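PDB 4MKO: monalysin from Pseudomonas entomophila, which forms pores in host cell membranes as an aerolysin-like beta-barrel toxin, contributing to bacterial virulence and intestinal damage in Drosophila. Local coordinates for residues A[33-38]-A[106-111]; A[118-123]-A[180-185]. All blocks are in the same frame, centred on the assembly; numbering follows the deposited sequence.

Contact 1 of 2, residues A[33-38]-A[106-111]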
loop_
_atom_site.group_PDB
_atom_site.type_symbol
_atom_site.label_atom_id
_atom_site.label_comp_id
_atom_site.label_asym_id
_atom_site.label_seq_id
_atom_site.Cartn_x
_atom_site.Cartn_y
_atom_site.Cartn_z
ATOM N N ASP A 33 -0.097 10.243 -5.671
ATOM C CA ASP A 33 0.525 11.539 -5.365
ATOM C C ASP A 33 0.020 11.891 -3.962
ATOM O O ASP A 33 -1.152 12.257 -3.783
ATOM C CB ASP A 33 0.075 12.599 -6.398
ATOM C CG ASP A 33 0.444 14.045 -6.090
ATOM O OD1 ASP A 33 1.200 14.277 -5.122
ATOM O OD2 ASP A 33 -0.018 14.940 -6.820
ATOM N N GLY A 34 0.880 11.686 -2.975
ATOM C CA GLY A 34 0.542 11.947 -1.582
ATOM C C GLY A 34 1.603 12.774 -0.893
ATOM O O GLY A 34 2.706 12.936 -1.423
ATOM N N ILE A 35 1.274 13.291 0.302
ATOM C CA ILE A 35 2.202 14.121 1.084
ATOM C C ILE A 35 3.210 13.279 1.864
ATOM O O ILE A 35 2.974 12.094 2.137
ATOM C CB ILE A 35 1.429 15.086 2.046
ATOM C CG1 ILE A 35 0.610 14.303 3.106
ATOM C CG2 ILE A 35 0.534 16.101 1.237
ATOM C CD1 ILE A 35 0.473 15.030 4.443
ATOM N N THR A 36 4.299 13.932 2.288
ATOM C CA THR A 36 5.269 13.312 3.159
ATOM C C THR A 36 5.014 13.809 4.591
ATOM O O THR A 36 4.751 14.997 4.793
ATOM C CB THR A 36 6.719 13.641 2.733
ATOM O OG1 THR A 36 6.931 13.238 1.371
ATOM C CG2 THR A 36 7.749 12.982 3.654
ATOM N N VAL A 37 5.068 12.893 5.554
ATOM C CA VAL A 37 4.957 13.203 7.000
ATOM C C VAL A 37 6.206 12.685 7.698
ATOM O O VAL A 37 6.973 11.927 7.098
ATOM C CB VAL A 37 3.674 12.650 7.665
ATOM C CG1 VAL A 37 2.416 13.232 7.007
ATOM C CG2 VAL A 37 3.668 11.111 7.710
ATOM N N TYR A 38 6.422 13.097 8.961
ATOM C CA TYR A 38 7.601 12.679 9.713
ATOM C C TYR A 38 7.198 12.303 11.129
ATOM O O TYR A 38 6.501 13.062 11.797
ATOM C CB TYR A 38 8.670 13.791 9.732
ATOM C CG TYR A 38 9.915 13.395 10.494
ATOM C CD1 TYR A 38 10.014 13.608 11.869
ATOM C CD2 TYR A 38 11.003 12.823 9.841
ATOM C CE1 TYR A 38 11.159 13.239 12.577
ATOM C CE2 TYR A 38 12.146 12.432 10.543
ATOM C CZ TYR A 38 12.218 12.643 11.912
ATOM O OH TYR A 38 13.345 12.275 12.613
ATOM N N VAL A 106 -4.907 11.537 5.713
ATOM C CA VAL A 106 -5.738 12.731 5.749
ATOM C C VAL A 106 -5.178 13.838 4.836
ATOM O O VAL A 106 -5.922 14.363 4.006
ATOM C CB VAL A 106 -6.002 13.208 7.203
ATOM C CG1 VAL A 106 -6.805 14.510 7.220
ATOM C CG2 VAL A 106 -6.708 12.112 8.007
ATOM N N GLY A 107 -3.866 14.097 4.922
ATOM C CA GLY A 107 -3.218 15.118 4.120
ATOM C C GLY A 107 -3.175 14.782 2.638
ATOM O O GLY A 107 -3.073 15.685 1.814
ATOM N N SER A 108 -3.263 13.481 2.300
ATOM C CA SER A 108 -3.242 12.979 0.906
ATOM C C SER A 108 -4.658 12.732 0.370
ATOM O O SER A 108 -4.808 12.205 -0.740
ATOM C CB SER A 108 -2.439 11.683 0.828
ATOM O OG SER A 108 -1.098 11.903 1.234
ATOM N N GLU A 109 -5.692 13.100 1.161
ATOM C CA GLU A 109 -7.119 12.949 0.789
ATOM C C GLU A 109 -7.506 11.479 0.582
ATOM O O GLU A 109 -8.299 11.133 -0.298
ATOM C CB GLU A 109 -7.475 13.836 -0.429
ATOM C CG GLU A 109 -7.309 15.325 -0.162
ATOM C CD GLU A 109 -7.189 16.199 -1.398
ATOM O OE1 GLU A 109 -7.978 16.004 -2.350
ATOM O OE2 GLU A 109 -6.318 17.098 -1.404
ATOM N N ILE A 110 -6.919 10.613 1.408
ATOM C CA ILE A 110 -7.191 9.183 1.414
ATOM C C ILE A 110 -7.740 8.828 2.778
ATOM O O ILE A 110 -7.272 9.352 3.781
ATOM C CB ILE A 110 -5.902 8.381 1.081
ATOM C CG1 ILE A 110 -5.498 8.587 -0.389
ATOM C CG2 ILE A 110 -6.026 6.875 1.447
ATOM C CD1 ILE A 110 -4.044 8.232 -0.679
ATOM N N SER A 111 -8.729 7.939 2.812
ATOM C CA SER A 111 -9.301 7.422 4.053
ATOM C C SER A 111 -9.241 5.900 3.960
ATOM O O SER A 111 -9.628 5.343 2.930
ATOM C CB SER A 111 -10.749 7.893 4.225
ATOM O OG SER A 111 -11.326 7.256 5.353
HETATM O O HOH W 1 -3.381 10.879 -2.702
#
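Ser108 OG has two hydrogen-bond partners, one in strand 29-43 and one in helix 103-107. It accepts the backbone N-H of Ile35, with Ile35 N to Ser108 OG at 2.9 Å and an N-H...O angle of 153°. It also donates its own proton to the carbonyl of Val104, one turn back in helix 103-107. The hydroxyl reaches both because it sits beside its own backbone N, anti to the carbonyl carbon (chi1 -61°). The main chain of Gly34 passes close to the same oxygen, with Gly34 CA 3.3 Å from Ser108 OG.

Ile35 then lies alongside the last turn of the helix. Its CG1 is placed between the backbone N and the carbonyl carbon (chi1 63°), which sends the side chain toward Gly107. Ile35 CD1 rests 3.7 Å from Gly107 CA, on backbone that carries no side chain. The other branch, Ile35 CG2, meets Gly107 O at 3.7 Å.

A water completes the contact. It donates to Asp33 O and to Ser108 O, at 2.8 Å from each. The helix closes here in a Schellman motif, with Glu109 at positive phi. Glu109 N bonds back to Val106 O at 3.1 Å.

The contact joins a loop-like part of strand 29-43 to the end of helix 103-107. Ser108 also touches Pro54 of strand 46-67. One hydroxyl both accepts and donates, so its rotation is fixed. It satisfies the amide of Ile35, in the irregular part of strand 29-43, and a carbonyl in the final helical turn, while the water ties two more carbonyls together.

Contact 2 of 2, residues A[118-123]-A[180-185]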
loop_
_atom_site.group_PDB
_atom_site.type_symbol
_atom_site.label_atom_id
_atom_site.label_comp_id
_atom_site.label_asym_id
_atom_site.label_seq_id
_atom_site.Cartn_x
_atom_site.Cartn_y
_atom_site.Cartn_z
ATOM N N GLU A 118 -7.191 0.372 14.096
ATOM C CA GLU A 118 -7.137 -0.715 13.123
ATOM C C GLU A 118 -6.269 -0.430 11.886
ATOM O O GLU A 118 -5.619 -1.343 11.399
ATOM C CB GLU A 118 -8.551 -0.991 12.595
ATOM C CG GLU A 118 -9.476 -1.780 13.506
ATOM C CD GLU A 118 -10.909 -1.861 12.998
ATOM O OE1 GLU A 118 -11.261 -1.153 12.023
ATOM O OE2 GLU A 118 -11.689 -2.643 13.587
ATOM N N SER A 119 -6.354 0.787 11.334
ATOM C CA SER A 119 -5.757 1.185 10.056
ATOM C C SER A 119 -4.284 0.799 9.849
ATOM O O SER A 119 -3.930 0.340 8.749
ATOM C CB SER A 119 -5.936 2.684 9.837
ATOM O OG SER A 119 -7.313 3.014 9.749
ATOM N N TRP A 120 -3.441 0.972 10.907
ATOM C CA TRP A 120 -1.991 0.741 10.831
ATOM C C TRP A 120 -1.515 -0.360 11.779
ATOM O O TRP A 120 -0.316 -0.496 12.051
ATOM C CB TRP A 120 -1.254 2.057 11.089
ATOM C CG TRP A 120 -1.490 3.100 10.030
ATOM C CD1 TRP A 120 -2.500 4.017 9.987
ATOM C CD2 TRP A 120 -0.702 3.311 8.850
ATOM N NE1 TRP A 120 -2.374 4.813 8.865
ATOM C CE2 TRP A 120 -1.283 4.392 8.142
ATOM C CE3 TRP A 120 0.474 2.718 8.343
ATOM C CZ2 TRP A 120 -0.709 4.923 6.979
ATOM C CZ3 TRP A 120 1.030 3.232 7.179
ATOM C CH2 TRP A 120 0.436 4.318 6.505
ATOM N N SER A 121 -2.459 -1.164 12.264
ATOM C CA SER A 121 -2.170 -2.251 13.188
ATOM C C SER A 121 -1.791 -3.522 12.426
ATOM O O SER A 121 -1.542 -3.492 11.207
ATOM C CB SER A 121 -3.381 -2.489 14.098
ATOM O OG SER A 121 -3.044 -3.315 15.202
ATOM N N THR A 122 -1.744 -4.656 13.147
ATOM C CA THR A 122 -1.452 -5.949 12.559
ATOM C C THR A 122 -2.633 -6.398 11.701
ATOM O O THR A 122 -3.761 -5.943 11.932
ATOM C CB THR A 122 -1.119 -6.977 13.661
ATOM O OG1 THR A 122 -2.219 -7.053 14.570
ATOM C CG2 THR A 122 0.177 -6.638 14.411
ATOM N N THR A 123 -2.372 -7.277 10.714
ATOM C CA THR A 123 -3.391 -7.831 9.824
ATOM C C THR A 123 -4.503 -8.504 10.643
ATOM O O THR A 123 -4.227 -9.343 11.519
ATOM C CB THR A 123 -2.804 -8.880 8.855
ATOM O OG1 THR A 123 -1.553 -8.429 8.319
ATOM C CG2 THR A 123 -3.758 -9.215 7.713
ATOM N N SER A 180 5.903 -0.207 2.838
ATOM C CA SER A 180 4.946 -0.946 3.645
ATOM C C SER A 180 3.608 -0.878 2.946
ATOM O O SER A 180 3.420 -0.064 2.037
ATOM C CB SER A 180 4.838 -0.395 5.061
ATOM O OG SER A 180 4.038 0.765 5.128
ATOM N N ALA A 181 2.666 -1.696 3.394
ATOM C CA ALA A 181 1.354 -1.726 2.754
ATOM C C ALA A 181 0.264 -2.047 3.770
ATOM O O ALA A 181 0.466 -2.867 4.665
ATOM C CB ALA A 181 1.352 -2.752 1.636
ATOM N N ILE A 182 -0.867 -1.359 3.638
ATOM C CA ILE A 182 -2.064 -1.535 4.466
ATOM C C ILE A 182 -3.237 -1.679 3.494
ATOM O O ILE A 182 -3.106 -1.335 2.311
ATOM C CB ILE A 182 -2.278 -0.358 5.482
ATOM C CG1 ILE A 182 -2.692 0.976 4.776
ATOM C CG2 ILE A 182 -1.045 -0.158 6.412
ATOM C CD1 ILE A 182 -3.080 2.149 5.679
ATOM N N THR A 183 -4.382 -2.157 3.978
ATOM C CA THR A 183 -5.554 -2.232 3.105
ATOM C C THR A 183 -6.488 -1.070 3.350
ATOM O O THR A 183 -6.450 -0.429 4.409
ATOM C CB THR A 183 -6.351 -3.517 3.354
ATOM O OG1 THR A 183 -6.465 -3.715 4.766
ATOM C CG2 THR A 183 -5.756 -4.739 2.660
ATOM N N GLN A 184 -7.364 -0.836 2.370
ATOM C CA GLN A 184 -8.463 0.133 2.427
ATOM C C GLN A 184 -9.751 -0.701 2.445
ATOM O O GLN A 184 -9.772 -1.798 1.887
ATOM C CB GLN A 184 -8.447 1.034 1.177
ATOM C CG GLN A 184 -9.398 2.220 1.248
ATOM C CD GLN A 184 -9.253 3.124 0.057
ATOM O OE1 GLN A 184 -9.194 2.682 -1.098
ATOM N NE2 GLN A 184 -9.236 4.410 0.307
ATOM N N ARG A 185 -10.827 -0.170 3.045
ATOM C CA ARG A 185 -12.136 -0.838 3.092
ATOM C C ARG A 185 -12.835 -0.660 1.727
ATOM O O ARG A 185 -13.880 -0.010 1.616
ATOM C CB ARG A 185 -12.980 -0.296 4.255
ATOM C CG ARG A 185 -14.173 -1.211 4.552
ATOM C CD ARG A 185 -14.795 -0.982 5.916
ATOM N NE ARG A 185 -15.247 0.390 6.108
ATOM C CZ ARG A 185 -16.476 0.823 5.865
ATOM N NH1 ARG A 185 -17.393 -0.004 5.377
ATOM N NH2 ARG A 185 -16.795 2.093 6.091
HETATM O O HOH W 2 -5.882 -0.744 7.118
#
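Ser180 meets Trp120 at the rim of the indole, near the ring plane. The approach is loose, with Trp120 CZ3 4.4 Å from Ser180 OG, and the hydroxyl is hydrogen-bonded to His149 NE2 instead.

Ile182 carries the contact. Its CG1 stands between the backbone N and the carbonyl carbon (chi1 70°), which brings both branches to the same face of the indole. CD1 is the nearer to the ring centre, 3.9 Å from the centroid of the six-membered ring of Trp120 and 17° off the normal. This is a CH-pi contact. CG2 lies against the rim of that face, with Ile182 CG2 3.8 Å from Trp120 CE3. Ile182 also flanks the carbonyl of Ser119, with its CD1 3.7 Å from Ser119 O.

Next along the strand, Thr183 turns its carbonyl to a water. The water lies 2.8 Å from Thr183 O and 2.8 Å from Ser119 O. It has more acceptors in reach than protons to give, so it may not donate to both at once.

Residues 118-123 present these groups through a type I beta turn, closed by Ser121 N to Glu118 O at 3.3 Å. Trp120 NE1 is bonded to Asp102 OD1, which helps to hold the indole in place.

The contact seats the loop before strand 124-133 on strand 173-191. Its hold on the strand is mainly apolar, and the buried polar groups of Ser180 and Trp120 find their partners outside the two segments.

Contacts 1 and 2 lie with centres 15 Å apart and reach the same mixed sheet. They touch through Ser111 O and Gln184 NE2, 2.8 Å apart, a probable hydrogen bond. Asp13 links them again, taking Ser111 N on one carboxylate oxygen and Gln184 NE2 on the other. Helix 103-107 is shared: Val104 accepts the hydroxyl of contact 1 and packs on the indole of contact 2. Both contacts thus join the region thought to form the pore to strands outside it. On the side of contact 1, a zinc ion lies about 5 Å from the side-chain position of Gly34. A mercury ion lies about 7 Å from the side chain of Ser108, and one about 7 Å from that of Ile182.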